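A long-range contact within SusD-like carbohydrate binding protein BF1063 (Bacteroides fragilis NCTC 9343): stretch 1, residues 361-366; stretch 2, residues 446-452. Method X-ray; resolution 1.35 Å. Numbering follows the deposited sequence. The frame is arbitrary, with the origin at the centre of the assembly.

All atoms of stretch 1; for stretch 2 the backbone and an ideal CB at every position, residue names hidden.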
HETATM    1  N   MSE A 361       3.413 -16.960  -0.226  1.00  7.35           N
HETATM    2  CA  MSE A 361       4.400 -15.953   0.090  1.00  7.34           C
HETATM    3  C   MSE A 361       4.327 -14.841  -0.936  1.00  8.20           C
HETATM    4  O   MSE A 361       3.769 -15.025  -2.023  1.00  7.88           O
HETATM    5  CB  MSE A 361       5.786 -16.562   0.114  1.00  7.88           C
HETATM    6  CG  MSE A 361       6.013 -17.584   1.210  1.00  8.07           C
HETATM    7 SE   MSE A 361       6.030 -16.699   3.005  0.75 10.27          SE
HETATM    8  CE  MSE A 361       7.651 -15.951   2.906  1.00 12.24           C
HETATM    9  N   MSE A 362       4.904 -13.684  -0.604  1.00  7.98           N
HETATM   10  CA  MSE A 362       4.951 -12.563  -1.542  1.00  8.28           C
HETATM   11  C   MSE A 362       6.209 -12.608  -2.390  1.00  8.12           C
HETATM   12  O   MSE A 362       7.315 -12.616  -1.888  1.00  8.82           O
HETATM   13  CB  MSE A 362       4.900 -11.217  -0.786  1.00  9.52           C
HETATM   14  CG  MSE A 362       4.961 -10.000  -1.699  1.00  9.27           C
HETATM   15 SE   MSE A 362       4.726  -8.345  -0.693  0.75  7.38          SE
HETATM   16  CE  MSE A 362       6.414  -8.328   0.080  1.00 10.16           C
ATOM     17  N   ARG A 363       6.024 -12.598  -3.704  1.00  7.57           N
ATOM     18  CA  ARG A 363       7.127 -12.505  -4.683  1.00  8.56           C
ATOM     19  C   ARG A 363       7.448 -11.044  -5.007  1.00  8.19           C
ATOM     20  O   ARG A 363       8.609 -10.697  -5.272  1.00  8.63           O
ATOM     21  CB  ARG A 363       6.768 -13.257  -5.976  1.00  8.20           C
ATOM     22  CG  ARG A 363       7.961 -13.466  -6.886  1.00  9.34           C
ATOM     23  CD  ARG A 363       7.621 -14.055  -8.228  1.00  8.14           C
ATOM     24  NE  ARG A 363       7.174 -15.447  -8.209  1.00  8.90           N
ATOM     25  CZ  ARG A 363       7.984 -16.501  -8.271  1.00  8.71           C
ATOM     26  NH1 ARG A 363       9.301 -16.360  -8.225  1.00  8.01           N
ATOM     27  NH2 ARG A 363       7.476 -17.720  -8.311  1.00  9.21           N
ATOM     28  N   LYS A 364       6.435 -10.188  -5.032  1.00  8.17           N
ATOM     29  CA  LYS A 364       6.598  -8.766  -5.350  1.00  6.96           C
ATOM     30  C   LYS A 364       7.642  -8.150  -4.432  1.00  9.11           C
ATOM     31  O   LYS A 364       7.710  -8.495  -3.259  1.00  8.95           O
ATOM     32  CB  LYS A 364       5.277  -8.042  -5.225  1.00  8.48           C
ATOM     33  CG  LYS A 364       5.278  -6.603  -5.723  1.00  8.23           C
ATOM     34  CD  LYS A 364       3.878  -5.998  -5.790  1.00  8.28           C
ATOM     35  CE  LYS A 364       3.089  -6.451  -7.049  1.00  9.60           C
ATOM     36  NZ  LYS A 364       1.712  -5.873  -7.139  1.00  7.84           N
ATOM     37  N   TYR A 365       8.447  -7.239  -5.019  1.00  8.52           N
ATOM     38  CA  TYR A 365       9.497  -6.430  -4.377  1.00  8.19           C
ATOM     39  C   TYR A 365      10.855  -7.119  -4.247  1.00  8.54           C
ATOM     40  O   TYR A 365      11.807  -6.490  -3.804  1.00 10.15           O
ATOM     41  CB  TYR A 365       9.048  -5.920  -2.998  1.00  8.71           C
ATOM     42  CG  TYR A 365       7.823  -5.061  -2.977  1.00  7.78           C
ATOM     43  CD1 TYR A 365       7.827  -3.761  -3.479  1.00  7.38           C
ATOM     44  CD2 TYR A 365       6.634  -5.535  -2.427  1.00  8.62           C
ATOM     45  CE1 TYR A 365       6.688  -2.977  -3.464  1.00  8.79           C
ATOM     46  CE2 TYR A 365       5.491  -4.762  -2.433  1.00  8.91           C
ATOM     47  CZ  TYR A 365       5.519  -3.481  -2.926  1.00  8.34           C
ATOM     48  OH  TYR A 365       4.401  -2.718  -2.869  1.00  9.02           O
ATOM     49  N   PHE A 366      10.948  -8.377  -4.669  1.00  9.25           N
ATOM     50  CA  PHE A 366      12.207  -9.149  -4.548  1.00  8.67           C
ATOM     51  C   PHE A 366      12.834  -9.422  -5.895  1.00 11.34           C
ATOM     52  O   PHE A 366      12.318 -10.196  -6.681  1.00  9.94           O
ATOM     53  CB  PHE A 366      11.962 -10.446  -3.750  1.00  9.82           C
ATOM     54  CG  PHE A 366      11.392 -10.188  -2.369  1.00 10.06           C
ATOM     55  CD1 PHE A 366      12.071  -9.388  -1.450  1.00 13.35           C
ATOM     56  CD2 PHE A 366      10.190 -10.684  -1.992  1.00 10.66           C
ATOM     57  CE1 PHE A 366      11.530  -9.103  -0.217  1.00 14.37           C
ATOM     58  CE2 PHE A 366       9.658 -10.396  -0.747  1.00 13.76           C
ATOM     59  CZ  PHE A 366      10.322  -9.621   0.142  1.00 13.90           C
ATOM     60  N   UNK A 446      -6.405  -6.593  -8.389  1.00  8.47           N
ATOM     61  CA  UNK A 446      -5.368  -7.406  -8.996  1.00  7.91           C
ATOM     62  C   UNK A 446      -4.109  -6.615  -9.295  1.00  8.31           C
ATOM     63  O   UNK A 446      -2.994  -6.984  -8.921  1.00  8.60           O
ATOM     64  CB  UNK A 446      -5.893  -8.045 -10.283  1.00  7.91           C
ATOM     65  N   UNK A 447      -4.280  -5.454  -9.913  1.00  8.43           N
ATOM     66  CA  UNK A 447      -3.117  -4.658 -10.309  1.00  7.80           C
ATOM     67  C   UNK A 447      -2.264  -4.228  -9.137  1.00  8.37           C
ATOM     68  O   UNK A 447      -1.032  -4.275  -9.218  1.00  8.90           O
ATOM     69  CB  UNK A 447      -3.571  -3.418 -11.082  1.00  7.80           C
ATOM     70  N   UNK A 448      -2.900  -3.845  -8.032  1.00  8.28           N
ATOM     71  CA  UNK A 448      -2.192  -3.291  -6.886  1.00  8.11           C
ATOM     72  C   UNK A 448      -2.018  -4.260  -5.744  1.00  8.80           C
ATOM     73  O   UNK A 448      -1.593  -3.851  -4.665  1.00  9.22           O
ATOM     74  CB  UNK A 448      -2.928  -2.050  -6.377  1.00  8.11           C
ATOM     75  N   UNK A 449      -2.251  -5.539  -5.960  1.00  8.69           N
ATOM     76  CA  UNK A 449      -2.168  -6.506  -4.876  1.00  6.85           C
ATOM     77  C   UNK A 449      -0.809  -6.520  -4.193  1.00  8.55           C
ATOM     78  O   UNK A 449       0.249  -6.540  -4.833  1.00  9.02           O
ATOM     79  CB  UNK A 449      -2.487  -7.905  -5.407  1.00  6.85           C
ATOM     80  N   UNK A 450      -0.842  -6.552  -2.860  1.00  7.72           N
ATOM     81  CA  UNK A 450       0.313  -6.624  -1.965  1.00  8.63           C
ATOM     82  C   UNK A 450       1.076  -5.313  -1.867  1.00  9.24           C
ATOM     83  O   UNK A 450       2.162  -5.314  -1.287  1.00 10.23           O
ATOM     84  CB  UNK A 450       1.263  -7.728  -2.433  1.00  8.63           C
ATOM     85  N   UNK A 451       0.494  -4.189  -2.325  1.00  8.95           N
ATOM     86  CA  UNK A 451       1.199  -2.910  -2.293  1.00  8.12           C
ATOM     87  C   UNK A 451       0.707  -1.993  -1.181  1.00  8.78           C
ATOM     88  O   UNK A 451       1.167  -0.863  -1.078  1.00  9.96           O
ATOM     89  CB  UNK A 451       1.051  -2.202  -3.641  1.00  8.12           C
ATOM     90  N   UNK A 452      -0.160  -2.468  -0.309  1.00  9.02           N
ATOM     91  CA  UNK A 452      -0.598  -1.675   0.848  1.00  9.53           C
ATOM     92  C   UNK A 452      -1.733  -0.710   0.602  1.00  9.65           C
ATOM     93  O   UNK A 452      -1.952   0.203   1.411  1.00 10.89           O
ATOM     94  CB  UNK A 452       0.591  -0.878   1.387  1.00  9.53           C
TER

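Position 446 lies in a helix that begins earlier in the chain, and its CA-to-CB bond points away from stretch 1. No atom of stretch 1 lies within 5.5 Å of the ideal CB, so many side chains would fit. The residue is Ile-446. Its carbonyl accepts a weak bond from the backbone N of 449.

Position 447 is also helical and also points away, so many side chains would fit. The residue is Glu-447, whose carboxylate is hydrogen-bonded elsewhere in the structure.

Position 448 is the first to leave helical angles. It points away and is little constrained. The residue is Leu-448. It starts a type II turn that runs to 451, closed by a hydrogen bond from the N of 451 to Leu-448 O at 3.2 Å.

Position 449 points sideways. The ideal CB is 5.0 Å from Lys-364 NZ. Stretch 1 sets no clear limit on size here, so several side chains would suit. The O of 449 faces the lysine ammonium. The residue is Ala-449. Lys-364 NZ donates to Ala-449 O at 2.8 Å.

Position 450 points toward stretch 1. Phi is positive (74/15), as is usual for the third residue of a type II turn. Glycine or asparagine is common there, but other residues can adopt these angles. The ideal CB is 3.9 Å from Met-362 SE and 4.6 Å from Lys-364 CD, an apolar setting that suits an aliphatic side chain. The residue is Met-450, a selenomethionine. Met-450 CB packs on Met-362 SE at 3.9 Å. Met-450 O lies at the edge of the Tyr-365 ring, 3.6 Å from Tyr-365 CE2, and has no hydrogen-bond partner in the model.

Position 451 points sideways, with its ideal CB 3.5 Å from Tyr-365 OH and 5.1 Å from Lys-364 NZ. A positive charge and a hydroxyl are both close, so an acidic side chain suits best; glutamine or asparagine could also offer an acceptor. The residue is Glu-451. Glu-451 OE2 forms a salt bridge with Lys-364 NZ at 2.7 Å, and this pair is also a hydrogen bond. Glu-451 CG passes 3.3 Å from Tyr-365 OH. One water links Tyr-365 and Glu-451: it accepts from Tyr-365 OH at 2.7 Å and donates to Glu-451 OE1 at 2.9 Å.

Position 452 has angles of 84/19. A CB here would be jammed against the carbonyl O of 451, which by itself calls for glycine. No atom of stretch 1 lies within 5.5 Å of the ideal CB. The residue is Gly-452.

Stretch 2 (446-452) IELAMEG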
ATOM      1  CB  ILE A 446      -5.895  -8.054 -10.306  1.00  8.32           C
ATOM      2  CG1 ILE A 446      -7.064  -8.999 -10.036  1.00  9.99           C
ATOM      3  CG2 ILE A 446      -4.766  -8.775 -11.062  1.00  9.49           C
ATOM      4  CD1 ILE A 446      -6.826 -10.043  -8.968  1.00 11.43           C
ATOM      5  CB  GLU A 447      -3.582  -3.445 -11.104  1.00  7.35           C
ATOM      6  CG  GLU A 447      -2.479  -2.514 -11.508  1.00  8.51           C
ATOM      7  CD  GLU A 447      -1.462  -3.084 -12.473  1.00  8.30           C
ATOM      8  OE1 GLU A 447      -1.754  -4.106 -13.122  1.00  9.18           O
ATOM      9  OE2 GLU A 447      -0.368  -2.503 -12.578  1.00  9.03           O
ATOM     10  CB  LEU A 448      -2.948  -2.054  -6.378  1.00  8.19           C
ATOM     11  CG  LEU A 448      -3.173  -0.937  -7.380  1.00  9.50           C
ATOM     12  CD1 LEU A 448      -4.094   0.143  -6.760  1.00 11.20           C
ATOM     13  CD2 LEU A 448      -1.855  -0.329  -7.866  1.00 11.39           C
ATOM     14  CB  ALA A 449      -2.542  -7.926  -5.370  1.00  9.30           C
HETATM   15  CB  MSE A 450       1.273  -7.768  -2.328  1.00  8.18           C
HETATM   16  CG  MSE A 450       0.607  -9.137  -2.382  1.00  8.49           C
HETATM   17 SE   MSE A 450      -0.407  -9.688  -0.792  0.75  8.60          SE
HETATM   18  CE  MSE A 450       1.038  -9.455   0.479  1.00 14.93           C
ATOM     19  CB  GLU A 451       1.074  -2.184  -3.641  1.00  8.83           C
ATOM     20  CG  GLU A 451       1.701  -3.016  -4.764  1.00  8.26           C
ATOM     21  CD  GLU A 451       1.637  -2.408  -6.131  1.00  8.91           C
ATOM     22  OE1 GLU A 451       1.929  -1.191  -6.254  1.00  9.62           O
ATOM     23  OE2 GLU A 451       1.310  -3.153  -7.093  1.00  8.33           O
TER
HETATM   24  O   HOH W   1       4.217  -0.628  -4.565  1.00  8.71           O
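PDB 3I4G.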